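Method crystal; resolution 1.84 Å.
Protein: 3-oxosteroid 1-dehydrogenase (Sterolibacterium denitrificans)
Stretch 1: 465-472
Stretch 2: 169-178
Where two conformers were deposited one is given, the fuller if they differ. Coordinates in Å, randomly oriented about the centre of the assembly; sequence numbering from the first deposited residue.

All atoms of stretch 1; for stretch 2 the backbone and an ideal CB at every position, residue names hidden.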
# COMPACT_ATOMS: atom_id res chain seq x y z
N ARG A 465 -18.86 4.68 -4.11
CA ARG A 465 -19.99 3.76 -3.78
C ARG A 465 -19.51 2.31 -3.66
O ARG A 465 -20.20 1.54 -3.01
CB ARG A 465 -21.08 3.88 -4.83
CG ARG A 465 -21.73 5.25 -4.86
CD ARG A 465 -22.99 5.31 -5.66
NE ARG A 465 -22.86 5.09 -7.09
CZ ARG A 465 -22.73 6.05 -8.01
NH1 ARG A 465 -22.63 7.32 -7.67
NH2 ARG A 465 -22.67 5.72 -9.29
N TYR A 466 -18.33 1.96 -4.18
CA TYR A 466 -17.79 0.59 -4.10
C TYR A 466 -17.75 0.11 -2.64
O TYR A 466 -17.99 -1.07 -2.39
CB TYR A 466 -16.42 0.50 -4.76
CG TYR A 466 -15.82 -0.88 -4.82
CD1 TYR A 466 -16.41 -1.91 -5.52
CD2 TYR A 466 -14.62 -1.15 -4.18
CE1 TYR A 466 -15.84 -3.18 -5.56
CE2 TYR A 466 -14.03 -2.40 -4.22
CZ TYR A 466 -14.65 -3.43 -4.91
OH TYR A 466 -13.98 -4.62 -4.91
N TYR A 467 -17.35 0.98 -1.71
CA TYR A 467 -17.20 0.65 -0.28
C TYR A 467 -18.33 1.29 0.54
O TYR A 467 -18.18 1.37 1.77
CB TYR A 467 -15.79 1.05 0.19
CG TYR A 467 -14.69 0.10 -0.21
CD1 TYR A 467 -14.77 -1.27 0.02
CD2 TYR A 467 -13.52 0.59 -0.77
CE1 TYR A 467 -13.72 -2.13 -0.31
CE2 TYR A 467 -12.47 -0.25 -1.10
CZ TYR A 467 -12.58 -1.61 -0.92
OH TYR A 467 -11.51 -2.37 -1.26
N GLY A 468 -19.39 1.79 -0.10
CA GLY A 468 -20.64 2.14 0.60
C GLY A 468 -21.42 0.89 1.04
O GLY A 468 -20.96 -0.23 0.79
N ASP A 469 -22.55 1.09 1.69
CA ASP A 469 -23.47 -0.01 2.11
C ASP A 469 -24.57 -0.10 1.04
O ASP A 469 -25.34 0.84 0.91
CB ASP A 469 -24.02 0.24 3.51
CG ASP A 469 -24.90 -0.88 4.06
OD1 ASP A 469 -25.46 -1.68 3.25
OD2 ASP A 469 -25.00 -0.93 5.27
N TYR A 470 -24.48 -1.15 0.23
CA TYR A 470 -25.46 -1.66 -0.76
C TYR A 470 -26.91 -1.34 -0.34
O TYR A 470 -27.70 -0.83 -1.16
CB TYR A 470 -25.16 -3.16 -0.89
CG TYR A 470 -26.20 -4.02 -1.55
CD1 TYR A 470 -26.33 -4.04 -2.93
CD2 TYR A 470 -27.00 -4.87 -0.80
CE1 TYR A 470 -27.24 -4.86 -3.56
CE2 TYR A 470 -27.93 -5.70 -1.42
CZ TYR A 470 -28.05 -5.69 -2.80
OH TYR A 470 -28.97 -6.49 -3.43
N ASN A 471 -27.26 -1.61 0.92
CA ASN A 471 -28.64 -1.52 1.48
C ASN A 471 -29.08 -0.06 1.64
O ASN A 471 -30.30 0.18 1.76
CB ASN A 471 -28.74 -2.24 2.83
CG ASN A 471 -28.27 -3.68 2.69
OD1 ASN A 471 -28.99 -4.49 2.12
ND2 ASN A 471 -27.05 -3.98 3.12
N VAL A 472 -28.16 0.90 1.63
CA VAL A 472 -28.50 2.28 2.05
C VAL A 472 -28.75 3.11 0.80
O VAL A 472 -27.90 3.11 -0.14
CB VAL A 472 -27.41 2.86 2.99
CG1 VAL A 472 -27.61 4.32 3.24
CG2 VAL A 472 -27.31 2.06 4.28
N UNK A 169 -13.59 -10.99 0.54
CA UNK A 169 -13.86 -9.97 1.58
C UNK A 169 -15.02 -9.09 1.13
O UNK A 169 -16.06 -9.20 1.76
CB UNK A 169 -12.62 -9.12 1.86
N UNK A 170 -14.82 -8.26 0.09
CA UNK A 170 -15.56 -7.01 -0.25
C UNK A 170 -17.06 -7.18 0.03
O UNK A 170 -17.69 -6.22 0.51
CB UNK A 170 -15.35 -6.64 -1.72
N UNK A 171 -17.59 -8.36 -0.27
CA UNK A 171 -18.99 -8.79 -0.00
C UNK A 171 -19.40 -8.45 1.44
O UNK A 171 -20.52 -7.96 1.65
CB UNK A 171 -19.15 -10.29 -0.24
N UNK A 172 -18.51 -8.71 2.40
CA UNK A 172 -18.77 -8.56 3.85
C UNK A 172 -18.79 -7.08 4.26
O UNK A 172 -19.67 -6.69 5.05
CB UNK A 172 -17.71 -9.31 4.66
N UNK A 173 -17.84 -6.28 3.74
CA UNK A 173 -17.71 -4.82 4.07
C UNK A 173 -18.87 -4.04 3.44
O UNK A 173 -19.39 -3.12 4.11
CB UNK A 173 -16.38 -4.26 3.57
N UNK A 174 -19.27 -4.40 2.21
CA UNK A 174 -20.38 -3.74 1.48
C UNK A 174 -21.74 -4.31 1.96
O UNK A 174 -22.78 -3.65 1.67
CB UNK A 174 -20.22 -3.94 -0.03
N UNK A 175 -21.71 -5.44 2.69
CA UNK A 175 -22.91 -6.12 3.25
C UNK A 175 -23.80 -6.59 2.09
O UNK A 175 -25.01 -6.27 2.07
CB UNK A 175 -23.69 -5.19 4.18
N UNK A 176 -23.22 -7.29 1.12
CA UNK A 176 -23.96 -7.85 -0.03
C UNK A 176 -24.56 -9.19 0.41
O UNK A 176 -24.15 -9.72 1.44
CB UNK A 176 -23.05 -8.03 -1.25
N UNK A 177 -25.55 -9.73 -0.33
CA UNK A 177 -26.11 -11.06 -0.07
C UNK A 177 -25.09 -12.19 -0.16
O UNK A 177 -24.31 -12.13 -1.05
CB UNK A 177 -27.25 -11.34 -1.06
N UNK A 178 -25.17 -13.20 0.71
CA UNK A 178 -24.36 -14.45 0.65
C UNK A 178 -23.13 -14.41 1.54
O UNK A 178 -22.51 -15.48 1.76
CB UNK A 178 -23.92 -14.72 -0.79

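Position 169 lies on the helix, and its ideal CB has nothing of stretch 1 within 5.5 Å. Many side chains would fit here. The residue is Ala169, which makes no contact here.

Position 170 faces stretch 1. Its CA-to-CB bond points toward it, and the ideal CB is 4.0 Å from Tyr466 OH. The Tyr466 ring offers a face, and beside it the carbonyl O of Tyr466 can accept a hydrogen bond. A flat side chain with a donor near its end would use both; histidine, or less fully glutamine, comes to mind. The residue is His170, with chi1 in t. Its NE2 donates to Tyr466 O at 2.8 Å, with a nearly straight angle of 164°. The imidazole also forms an offset stack with the Tyr466 ring: centroids are 4.0 Å apart and planes differ by 7°. Tyr467 CE1 lies at the edge of the imidazole, 3.8 Å from His170 CD2. Water 1 donates to the same carbonyl, Tyr466 O, at 2.9 Å.

Positions 171 and 172 are out of reach of stretch 1, which therefore places little demand on either. They are Val171 and Met172.

Position 173 points toward stretch 1 again. The ideal CB is 4.9 Å from Tyr467 CD1, so the neighbour is an aromatic ring. A medium-sized apolar side chain would suit: leucine, isoleucine or methionine. The residue is Leu173, whose CD1 packs 3.7 Å from Tyr467 CD1.

Position 174 has its CB sideways but close to backbone: 3.9 Å from Gly468 O and 4.3 Å from Tyr466 O. Its CA is 4.9 Å from the CA of Asp469, the closest CA pair between the stretches. A small residue such as alanine, glycine or serine fits easily. The residue is Ala174. Its O accepts a weak hydrogen bond from Tyr470 N at 3.3 Å.

Position 175 has positive phi (63°), just after the helix. Glycine or asparagine would tolerate this readily. The CB points toward stretch 1, 4.0 Å from Asp469 OD1, so lysine or arginine is also plausible. The residue is Lys175. Its CD passes 3.9 Å from Asp469 OD2, but its end leads away and NZ bonds elsewhere in the structure. The backbone makes the polar link: Asn471 ND2 donates to Lys175 O at 3.2 Å.

Position 176 points sideways, with its ideal CB 5.1 Å from Tyr470 CD2. Polar or apolar side chains could pass beside that ring. The residue is Glu176. Water 1 donates weakly to its OE2 at 3.5 Å, linking it to Tyr466 O.

Position 177 has phi of -60° and psi of 142°, which proline accepts, and the Tyr470 ring is nearby. Other apolar residues would also do. The residue is Pro177, whose CD rests 3.8 Å from Tyr470 CE2.

Position 178 has phi of 97°, which favours glycine, and makes no contact. The residue is Gly178, at the N-cap position of the next helix.

Stretch 2 (169-178) AHVMLAKEPG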
# COMPACT_ATOMS: atom_id res chain seq x y z
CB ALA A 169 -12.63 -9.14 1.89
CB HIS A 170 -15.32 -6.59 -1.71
CG HIS A 170 -16.27 -5.56 -2.20
ND1 HIS A 170 -17.37 -5.90 -2.96
CD2 HIS A 170 -16.33 -4.24 -2.04
CE1 HIS A 170 -18.07 -4.83 -3.23
NE2 HIS A 170 -17.47 -3.80 -2.65
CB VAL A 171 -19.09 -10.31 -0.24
CG1 VAL A 171 -20.40 -10.84 0.29
CG2 VAL A 171 -18.86 -10.70 -1.69
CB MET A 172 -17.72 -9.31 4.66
CG MET A 172 -17.74 -10.82 4.41
SD MET A 172 -16.47 -11.73 5.33
CE MET A 172 -16.14 -10.61 6.68
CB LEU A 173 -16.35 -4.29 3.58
CG LEU A 173 -15.93 -2.89 4.04
CD1 LEU A 173 -16.60 -1.79 3.25
CD2 LEU A 173 -16.15 -2.69 5.53
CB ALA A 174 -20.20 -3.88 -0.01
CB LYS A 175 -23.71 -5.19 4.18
CG LYS A 175 -22.92 -4.64 5.37
CD LYS A 175 -23.76 -4.36 6.60
CE LYS A 175 -22.90 -4.30 7.85
NZ LYS A 175 -23.44 -5.15 8.93
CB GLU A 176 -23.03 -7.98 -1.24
CG GLU A 176 -22.40 -6.66 -1.65
CD GLU A 176 -21.67 -6.71 -2.97
OE1 GLU A 176 -21.12 -7.78 -3.29
OE2 GLU A 176 -21.69 -5.70 -3.70
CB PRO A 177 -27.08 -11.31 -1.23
CG PRO A 177 -27.40 -9.95 -1.78
CD PRO A 177 -26.19 -9.09 -1.50
O HOH W 1 -20.10 -2.60 -3.72
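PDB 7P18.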